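Local structure of PilM (Escherichia coli, 3EOI) at residues Thr15-Asp20 and Pro75-Ala80; Ile22-Ala27 and Pro53-Val58; Asn26-Tyr31 and Gly43-Ala48; Asp30-Tyr33 and Arg38-Ala41. The protein is of unknown function but probably takes part in building a plasmid-encoded pilus of the type IV kind. One frame throughout, in Å; residues are numbered along the deposited sequence.

All four contacts draw on one element, helix 10-34, and follow one another along it: contact 1 nearest its start, then contact 2, contact 3 and contact 4 toward its end. Their partners return in the reverse order: 38-41, 43-48 and 53-58 precede strands 59-63 and 66-72, whereas the segment 75-80 follows them. Centres of contacts 3 and 4 lie about 8 Å apart, those of contacts 2 and 3 about 9 Å, and those of contacts 1 and 4 about 25 Å. Together they illustrate how a long helix organises a small domain, consistent with a pilin-like fold: it gathers a connecting chain and two short helices, 47-50 and 77-84, beside a five-stranded antiparallel sheet.

Contact 1. Residues Thr15-Asp20 and Pro75-Ala80; sequences TQQAAD and PGLMGA
Leu77 sets its CD1 methyl against the aliphatic part of Gln17, with Leu77 CD1 3.6 Å from Gln17 CG. Its other branch joins in, Leu77 CD2 lying 4.1 Å from the same Gln17 CG, so both methyls of the leucine meet one methylene. The leucine does not start out pointing at helix 10-34; with CG anti to its backbone N (chi1 177°), the forked end is carried across to it. Gln17 likewise has CG anti to the backbone N (chi1 170°), which lays CB and CG beside the leucine; the bend at chi2 then turns the amide away to another partner, Gln17 NE2 bonding to the backbone O of Asn57.

The second half of the contact is made by two alanines. The methyls of Ala18 and Ala80 face each other, Ala18 CB to Ala80 CB being 3.8 Å, and their CA atoms are just 6.1 Å apart, a backbone approach that two short side chains allow. Leu77 CD1 completes this patch at 4.1 Å from Ala18 CB. The side-chain contacts are thus all between carbon atoms, and Leu77, Ala18 and Ala80 are buried.

Gly76 stands at the N-cap of helix 77-84, whose Gln84 donates from NE2 to the backbone O of Thr15. Ala18 also rests on Leu81 and Gln84, and Leu77 also touches Ile120, so that this one leucine is shared between helix 10-34 and strand 119-123 of the sheet.

Contact 2. Residues Ile22-Ala27 and Pro53-Val58; sequences IRYMNA and PATKNV
Here a helix meets a loop through a single aromatic residue: Tyr24 reaches from helix 10-34 to the irregular segment 53-58, which leads from helix 47-50 into strand 59-63. The setting is consistent with a pilin-like fold, where a long N-terminal helix packs on an antiparallel sheet; here the chain between the two passes beside the helix. Tyr24 holds CG anti to its carbonyl carbon (chi1 -80°), and its ring then runs out toward the loop. At the far end Tyr24 OH donates a short bond of 2.6 Å to Pro53 O, which lies at the ring edge, near the ring plane. The carbonyl is not met head-on, for the C=O...donor angle is 146° and the hydroxyl is tilted 34° from the carbonyl plane.

Thr55 covers one face of the ring. Its CG2 methyl makes a CH-pi contact, 3.7 Å from the centroid of the Tyr24 ring and displaced toward the rim that carries the hydroxyl. Leu52 touches Tyr24 as well. Putting a phenylalanine at this position would probably leave Pro53 O without its hydroxyl donor and let that part of the loop shift.

Nearer the helix, Val58 braces the base of the tyrosine. Val58 CG1 comes obliquely to Tyr24 CD1 at 3.6 Å, and Val58 CG2 lies 4.1 Å from Tyr24 CB.

Contact 3. Residues Asn26-Tyr31 and Gly43-Ala48; sequences NAINDY and GQLTSA
Leu45 pushes its forked end against Tyr31 and Ile28, and all of the close packing between the two segments gathers round that one side chain. Leu45 CD1 does most of the touching: it is 3.8 Å from Tyr31 CB and 3.8 Å from Tyr31 CD2, and it also comes within 4.0 Å of Ile28 CA, reaching the helix backbone itself. The companion methyl slides further along the ring, Leu45 CD2 being 3.9 Å from Tyr31 CD2. The two side chains cross at a slant. Tyr31 has CG anti to its backbone N (chi1 -172°), which sends the ring out toward 43-48. Ile28 is the lighter partner, its CG2 branch 4.2 Å from Leu45 CD1. An alanine in place of Tyr31 would remove the ring and is likely to open a gap beside both methyls of Leu45.

The flanks of Leu45 are much looser. Gln44, Thr46 and Ser47 are exposed and make no contact with 26-31; Thr46 instead serves as the N-cap of helix 47-50. The contrast is thus between one buried leucine and the polar residues on either side of it in sequence.

What surrounds the leucine extends the core. Leu45 and Ile28 both lean on Leu50 of helix 47-50, and Leu45 also meets Ile62 of strand 59-63. Ile28 continues to Val67 and Val69 of strand 66-72, while Leu45 N bonds to His60 NE2, tying this connection to the sheet beside helix 10-34.

Contact 4. Residues Asp30-Tyr33 and Arg38-Ala41; sequences DYLY and RRAA
Leu32 meets two consecutive arginines, Arg38 and Arg39, with different methyls near the end of helix 10-34, the long helix of what is probably a pilin-like fold. Leu32 CD2 packs on the aliphatic root of Arg38, 3.9 Å from Arg38 CG. Its other methyl, Leu32 CD1, sits over the centre of one face of the Arg39 guanidinium, 4.2 Å above the plane. Arg38 CG also comes to the edge of the Tyr31 ring, near its plane, with Tyr31 CE2 4.1 Å away.

Further out, polar bonds fix the far ends of both arginines. Arg38 is bent at chi2 (68°), and its NH1 bonds to Gly42 O. Arg39 is extended from CG to NE, which carries its charged end past the leucine to the chain terminus: Arg39 NH2 forms a salt bridge with Asn124 OXT, while NH1 bonds to Gln65 O. These two partners probably fix the turn of the guanidinium plane and so keep its flat face to the methyl. The backbone of 38-41 has helical angles and one bond across the turn, Ala41 N to Arg38 O at 3.1 Å. On the leucine's side, Arg39 NH2 lies 4.1 Å from Leu32 CB.

Contact 1. Residues Thr15-Asp20 and Pro75-Ala80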
# COMPACT_ATOMS: atom_id res chain seq x y z
N THR A 15 -9.83 -6.77 -7.05
CA THR A 15 -9.98 -7.71 -5.95
C THR A 15 -8.66 -8.35 -5.57
O THR A 15 -8.35 -8.39 -4.39
CB THR A 15 -10.98 -8.81 -6.31
OG1 THR A 15 -12.24 -8.23 -6.66
CG2 THR A 15 -11.14 -9.81 -5.14
N GLN A 16 -7.87 -8.76 -6.55
CA GLN A 16 -6.59 -9.37 -6.28
C GLN A 16 -5.55 -8.34 -5.81
O GLN A 16 -4.75 -8.59 -4.90
CB GLN A 16 -6.07 -10.07 -7.52
CG GLN A 16 -4.82 -10.93 -7.22
CD GLN A 16 -5.13 -12.11 -6.27
OE1 GLN A 16 -6.10 -12.86 -6.45
NE2 GLN A 16 -4.31 -12.23 -5.21
N GLN A 17 -5.58 -7.13 -6.37
CA GLN A 17 -4.71 -6.05 -5.92
C GLN A 17 -4.98 -5.74 -4.45
O GLN A 17 -4.02 -5.55 -3.68
CB GLN A 17 -5.00 -4.82 -6.73
CG GLN A 17 -4.34 -3.56 -6.22
CD GLN A 17 -2.86 -3.57 -6.41
OE1 GLN A 17 -2.32 -2.98 -7.39
NE2 GLN A 17 -2.16 -4.20 -5.45
N ALA A 18 -6.25 -5.69 -4.00
CA ALA A 18 -6.49 -5.38 -2.62
C ALA A 18 -6.04 -6.51 -1.74
O ALA A 18 -5.51 -6.26 -0.65
CB ALA A 18 -8.01 -5.14 -2.41
N ALA A 19 -6.27 -7.75 -2.18
CA ALA A 19 -5.86 -8.87 -1.34
C ALA A 19 -4.35 -8.90 -1.19
O ALA A 19 -3.83 -9.10 -0.04
CB ALA A 19 -6.37 -10.23 -1.92
N ASP A 20 -3.65 -8.65 -2.30
CA ASP A 20 -2.17 -8.55 -2.21
C ASP A 20 -1.69 -7.42 -1.29
O ASP A 20 -0.75 -7.59 -0.47
CB ASP A 20 -1.52 -8.34 -3.58
CG ASP A 20 -1.76 -9.51 -4.54
OD1 ASP A 20 -2.20 -10.57 -4.08
OD2 ASP A 20 -1.42 -9.37 -5.76
N PRO A 75 -10.62 2.82 -9.75
CA PRO A 75 -11.96 2.95 -9.20
C PRO A 75 -12.31 1.74 -8.34
O PRO A 75 -12.13 0.57 -8.79
CB PRO A 75 -12.87 3.03 -10.46
CG PRO A 75 -12.02 2.64 -11.61
CD PRO A 75 -10.55 2.70 -11.22
N GLY A 76 -12.84 1.99 -7.12
CA GLY A 76 -13.30 0.95 -6.24
C GLY A 76 -12.17 0.21 -5.50
O GLY A 76 -12.44 -0.65 -4.69
N LEU A 77 -10.91 0.52 -5.79
CA LEU A 77 -9.84 -0.15 -5.06
C LEU A 77 -9.96 0.22 -3.57
O LEU A 77 -9.75 -0.62 -2.70
CB LEU A 77 -8.46 0.22 -5.66
CG LEU A 77 -7.22 -0.35 -4.94
CD1 LEU A 77 -7.29 -1.90 -4.89
CD2 LEU A 77 -5.94 0.14 -5.55
N MET A 78 -10.32 1.47 -3.25
CA MET A 78 -10.42 1.85 -1.83
C MET A 78 -11.49 1.03 -1.16
O MET A 78 -11.25 0.48 -0.10
CB MET A 78 -10.73 3.34 -1.70
CG MET A 78 -10.74 3.86 -0.27
SD MET A 78 -9.09 4.11 0.50
CE MET A 78 -8.47 5.55 -0.40
N GLY A 79 -12.64 0.90 -1.81
CA GLY A 79 -13.74 0.11 -1.20
C GLY A 79 -13.34 -1.37 -1.06
O GLY A 79 -13.78 -2.03 -0.12
N ALA A 80 -12.51 -1.89 -1.98
CA ALA A 80 -12.13 -3.30 -1.88
C ALA A 80 -11.15 -3.47 -0.70
O ALA A 80 -11.22 -4.47 0.03
CB ALA A 80 -11.52 -3.77 -3.16

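Contact 2. Residues Ile22-Ala27 and Pro53-Val58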
# COMPACT_ATOMS: atom_id res chain seq x y z
N ILE A 22 -3.30 -6.09 1.19
CA ILE A 22 -3.58 -6.34 2.61
C ILE A 22 -2.60 -7.37 3.15
O ILE A 22 -2.12 -7.26 4.30
CB ILE A 22 -5.04 -6.79 2.82
CG1 ILE A 22 -5.96 -5.58 2.57
CG2 ILE A 22 -5.24 -7.30 4.24
CD1 ILE A 22 -7.36 -5.94 2.31
N ARG A 23 -2.27 -8.35 2.32
CA ARG A 23 -1.33 -9.41 2.73
C ARG A 23 0.03 -8.85 3.06
O ARG A 23 0.66 -9.22 4.11
CB ARG A 23 -1.19 -10.43 1.61
CG ARG A 23 -0.58 -11.71 2.02
CD ARG A 23 -0.90 -12.74 0.98
NE ARG A 23 -0.29 -12.41 -0.32
CZ ARG A 23 -0.98 -12.18 -1.46
NH1 ARG A 23 -2.32 -12.24 -1.50
NH2 ARG A 23 -0.29 -11.90 -2.56
N TYR A 24 0.54 -7.99 2.17
CA TYR A 24 1.85 -7.36 2.39
C TYR A 24 1.82 -6.36 3.54
O TYR A 24 2.74 -6.34 4.39
CB TYR A 24 2.39 -6.71 1.09
CG TYR A 24 3.01 -7.78 0.17
CD1 TYR A 24 2.20 -8.49 -0.70
CD2 TYR A 24 4.38 -8.12 0.22
CE1 TYR A 24 2.68 -9.47 -1.54
CE2 TYR A 24 4.90 -9.13 -0.66
CZ TYR A 24 4.01 -9.79 -1.53
OH TYR A 24 4.37 -10.84 -2.39
N MET A 25 0.83 -5.46 3.55
CA MET A 25 0.60 -4.58 4.69
C MET A 25 0.68 -5.35 6.04
O MET A 25 1.44 -4.98 6.94
CB MET A 25 -0.77 -3.88 4.56
CG MET A 25 -1.08 -3.05 5.77
SD MET A 25 -2.70 -2.11 5.65
CE MET A 25 -3.80 -3.41 5.63
N ASN A 26 -0.14 -6.40 6.18
CA ASN A 26 -0.16 -7.19 7.45
C ASN A 26 1.21 -7.78 7.75
O ASN A 26 1.69 -7.74 8.90
CB ASN A 26 -1.21 -8.29 7.40
CG ASN A 26 -2.58 -7.79 7.74
OD1 ASN A 26 -2.71 -6.89 8.56
ND2 ASN A 26 -3.59 -8.34 7.10
N ALA A 27 1.88 -8.30 6.73
CA ALA A 27 3.21 -8.90 6.99
C ALA A 27 4.26 -7.87 7.43
O ALA A 27 5.08 -8.12 8.36
CB ALA A 27 3.69 -9.65 5.78
N PRO A 53 6.99 -13.87 -1.53
CA PRO A 53 7.99 -13.57 -2.53
C PRO A 53 7.79 -12.17 -3.02
O PRO A 53 6.94 -11.46 -2.50
CB PRO A 53 7.68 -14.56 -3.67
CG PRO A 53 6.25 -14.80 -3.56
CD PRO A 53 5.86 -14.64 -2.09
N ALA A 54 8.59 -11.79 -4.01
CA ALA A 54 8.46 -10.53 -4.72
C ALA A 54 7.06 -10.32 -5.31
O ALA A 54 6.37 -11.27 -5.71
CB ALA A 54 9.52 -10.45 -5.83
N THR A 55 6.64 -9.07 -5.36
CA THR A 55 5.33 -8.78 -5.91
C THR A 55 5.41 -7.55 -6.77
O THR A 55 6.22 -6.66 -6.51
CB THR A 55 4.32 -8.50 -4.82
OG1 THR A 55 3.10 -8.06 -5.44
CG2 THR A 55 4.88 -7.42 -3.87
N LYS A 56 4.54 -7.47 -7.77
CA LYS A 56 4.62 -6.39 -8.72
C LYS A 56 3.59 -5.31 -8.43
O LYS A 56 3.75 -4.18 -8.90
CB LYS A 56 4.44 -6.92 -10.15
CG LYS A 56 5.20 -6.11 -11.19
CD LYS A 56 5.34 -4.65 -10.76
CE LYS A 56 5.74 -3.77 -11.93
NZ LYS A 56 4.59 -3.55 -12.85
N ASN A 57 2.55 -5.62 -7.68
CA ASN A 57 1.49 -4.65 -7.54
C ASN A 57 1.36 -4.01 -6.16
O ASN A 57 0.39 -3.32 -5.90
CB ASN A 57 0.13 -5.22 -8.00
CG ASN A 57 -0.23 -6.47 -7.27
OD1 ASN A 57 0.54 -6.89 -6.41
ND2 ASN A 57 -1.39 -7.08 -7.61
N VAL A 58 2.36 -4.19 -5.30
CA VAL A 58 2.36 -3.46 -4.01
C VAL A 58 3.80 -3.08 -3.67
O VAL A 58 4.71 -3.88 -3.91
CB VAL A 58 1.65 -4.21 -2.88
CG1 VAL A 58 1.98 -5.65 -2.85
CG2 VAL A 58 1.93 -3.54 -1.53

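Contact 3. Residues Asn26-Tyr31 and Gly43-Ala48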
# COMPACT_ATOMS: atom_id res chain seq x y z
N ASN A 26 -0.14 -6.40 6.18
CA ASN A 26 -0.16 -7.19 7.45
C ASN A 26 1.21 -7.78 7.75
O ASN A 26 1.69 -7.74 8.90
CB ASN A 26 -1.21 -8.29 7.40
CG ASN A 26 -2.58 -7.79 7.74
OD1 ASN A 26 -2.71 -6.89 8.56
ND2 ASN A 26 -3.59 -8.34 7.10
N ALA A 27 1.88 -8.30 6.73
CA ALA A 27 3.21 -8.90 6.99
C ALA A 27 4.26 -7.87 7.43
O ALA A 27 5.08 -8.12 8.36
CB ALA A 27 3.69 -9.65 5.78
N ILE A 28 4.21 -6.71 6.80
CA ILE A 28 5.09 -5.61 7.17
C ILE A 28 4.81 -5.06 8.55
O ILE A 28 5.73 -4.89 9.38
CB ILE A 28 4.90 -4.49 6.12
CG1 ILE A 28 5.55 -4.96 4.83
CG2 ILE A 28 5.58 -3.22 6.58
CD1 ILE A 28 5.25 -4.09 3.60
N ASN A 29 3.51 -4.87 8.80
CA ASN A 29 3.04 -4.36 10.08
C ASN A 29 3.43 -5.32 11.21
O ASN A 29 3.95 -4.90 12.26
CB ASN A 29 1.51 -4.20 10.04
CG ASN A 29 0.99 -3.27 11.09
OD1 ASN A 29 1.61 -2.27 11.40
ND2 ASN A 29 -0.16 -3.60 11.62
N ASP A 30 3.17 -6.61 11.01
CA ASP A 30 3.49 -7.57 12.03
C ASP A 30 4.98 -7.60 12.31
O ASP A 30 5.39 -7.62 13.48
CB ASP A 30 2.98 -8.93 11.61
CG ASP A 30 1.43 -9.00 11.58
OD1 ASP A 30 0.76 -7.99 11.95
OD2 ASP A 30 0.86 -10.03 11.20
N TYR A 31 5.81 -7.56 11.26
CA TYR A 31 7.27 -7.61 11.48
C TYR A 31 7.71 -6.37 12.27
O TYR A 31 8.54 -6.46 13.23
CB TYR A 31 8.04 -7.59 10.13
CG TYR A 31 9.50 -7.82 10.36
CD1 TYR A 31 10.00 -9.13 10.49
CD2 TYR A 31 10.40 -6.75 10.53
CE1 TYR A 31 11.34 -9.36 10.80
CE2 TYR A 31 11.75 -6.97 10.85
CZ TYR A 31 12.22 -8.28 10.96
OH TYR A 31 13.55 -8.51 11.23
N GLY A 43 14.73 1.80 4.08
CA GLY A 43 14.80 0.78 3.00
C GLY A 43 13.56 -0.07 3.05
O GLY A 43 12.47 0.43 3.30
N GLN A 44 13.73 -1.34 2.75
CA GLN A 44 12.60 -2.25 2.71
C GLN A 44 12.91 -3.51 3.52
O GLN A 44 14.08 -3.92 3.67
CB GLN A 44 12.36 -2.74 1.26
CG GLN A 44 11.66 -1.80 0.29
CD GLN A 44 12.51 -0.67 -0.24
OE1 GLN A 44 13.72 -0.84 -0.50
NE2 GLN A 44 11.86 0.49 -0.49
N LEU A 45 11.83 -4.16 3.97
CA LEU A 45 11.97 -5.46 4.60
C LEU A 45 12.17 -6.48 3.48
O LEU A 45 11.76 -6.25 2.33
CB LEU A 45 10.71 -5.82 5.38
CG LEU A 45 10.32 -4.83 6.44
CD1 LEU A 45 9.12 -5.39 7.17
CD2 LEU A 45 11.44 -4.65 7.43
N THR A 46 12.77 -7.61 3.79
CA THR A 46 13.04 -8.58 2.72
C THR A 46 11.95 -9.63 2.55
O THR A 46 11.07 -9.78 3.40
CB THR A 46 14.34 -9.35 2.97
OG1 THR A 46 14.18 -10.14 4.15
CG2 THR A 46 15.55 -8.38 3.15
N SER A 47 12.04 -10.38 1.45
CA SER A 47 11.11 -11.51 1.21
C SER A 47 11.16 -12.53 2.32
O SER A 47 10.10 -13.00 2.78
CB SER A 47 11.37 -12.18 -0.14
OG SER A 47 10.79 -11.37 -1.15
N ALA A 48 12.36 -12.82 2.81
CA ALA A 48 12.45 -13.74 3.95
C ALA A 48 11.73 -13.19 5.18
O ALA A 48 11.00 -13.92 5.83
CB ALA A 48 13.90 -14.07 4.28

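Contact 4. Residues Asp30-Tyr33 and Arg38-Ala41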
# COMPACT_ATOMS: atom_id res chain seq x y z
N ASP A 30 3.17 -6.61 11.01
CA ASP A 30 3.49 -7.57 12.03
C ASP A 30 4.98 -7.60 12.31
O ASP A 30 5.39 -7.62 13.48
CB ASP A 30 2.98 -8.93 11.61
CG ASP A 30 1.43 -9.00 11.58
OD1 ASP A 30 0.76 -7.99 11.95
OD2 ASP A 30 0.86 -10.03 11.20
N TYR A 31 5.81 -7.56 11.26
CA TYR A 31 7.27 -7.61 11.48
C TYR A 31 7.71 -6.37 12.27
O TYR A 31 8.54 -6.46 13.23
CB TYR A 31 8.04 -7.59 10.13
CG TYR A 31 9.50 -7.82 10.36
CD1 TYR A 31 10.00 -9.13 10.49
CD2 TYR A 31 10.40 -6.75 10.53
CE1 TYR A 31 11.34 -9.36 10.80
CE2 TYR A 31 11.75 -6.97 10.85
CZ TYR A 31 12.22 -8.28 10.96
OH TYR A 31 13.55 -8.51 11.23
N LEU A 32 7.25 -5.18 11.86
CA LEU A 32 7.73 -3.98 12.54
C LEU A 32 7.16 -3.85 13.95
O LEU A 32 7.79 -3.24 14.82
CB LEU A 32 7.42 -2.72 11.72
CG LEU A 32 8.17 -2.64 10.40
CD1 LEU A 32 7.54 -1.49 9.62
CD2 LEU A 32 9.66 -2.45 10.64
N TYR A 33 5.97 -4.40 14.19
CA TYR A 33 5.47 -4.44 15.58
C TYR A 33 6.35 -5.29 16.48
O TYR A 33 6.59 -4.98 17.65
CB TYR A 33 4.10 -5.07 15.55
CG TYR A 33 3.37 -5.18 16.88
CD1 TYR A 33 2.71 -4.09 17.46
CD2 TYR A 33 3.33 -6.39 17.56
CE1 TYR A 33 2.02 -4.24 18.66
CE2 TYR A 33 2.64 -6.54 18.78
CZ TYR A 33 2.04 -5.45 19.31
OH TYR A 33 1.35 -5.59 20.51
N ARG A 38 13.76 -1.87 13.86
CA ARG A 38 14.06 -1.96 12.41
C ARG A 38 13.65 -0.66 11.68
O ARG A 38 14.24 -0.30 10.65
CB ARG A 38 13.35 -3.19 11.81
CG ARG A 38 13.42 -3.25 10.28
CD ARG A 38 14.82 -3.48 9.81
NE ARG A 38 14.90 -3.59 8.34
CZ ARG A 38 14.82 -2.52 7.54
NH1 ARG A 38 14.64 -1.29 8.08
NH2 ARG A 38 14.91 -2.65 6.22
N ARG A 39 12.71 0.08 12.26
CA ARG A 39 12.26 1.36 11.65
C ARG A 39 13.38 2.36 11.33
O ARG A 39 13.35 3.05 10.30
CB ARG A 39 11.23 2.02 12.50
CG ARG A 39 9.90 1.26 12.49
CD ARG A 39 8.91 1.83 13.50
NE ARG A 39 7.58 1.17 13.45
CZ ARG A 39 6.60 1.50 12.59
NH1 ARG A 39 6.76 2.57 11.74
NH2 ARG A 39 5.47 0.81 12.58
N ALA A 40 14.38 2.41 12.18
CA ALA A 40 15.41 3.41 12.04
C ALA A 40 16.27 3.17 10.82
O ALA A 40 16.92 4.10 10.31
CB ALA A 40 16.26 3.42 13.28
N ALA A 41 16.34 1.94 10.34
CA ALA A 41 17.31 1.68 9.29
C ALA A 41 16.82 2.09 7.88
O ALA A 41 17.62 2.23 6.95
CB ALA A 41 17.73 0.20 9.31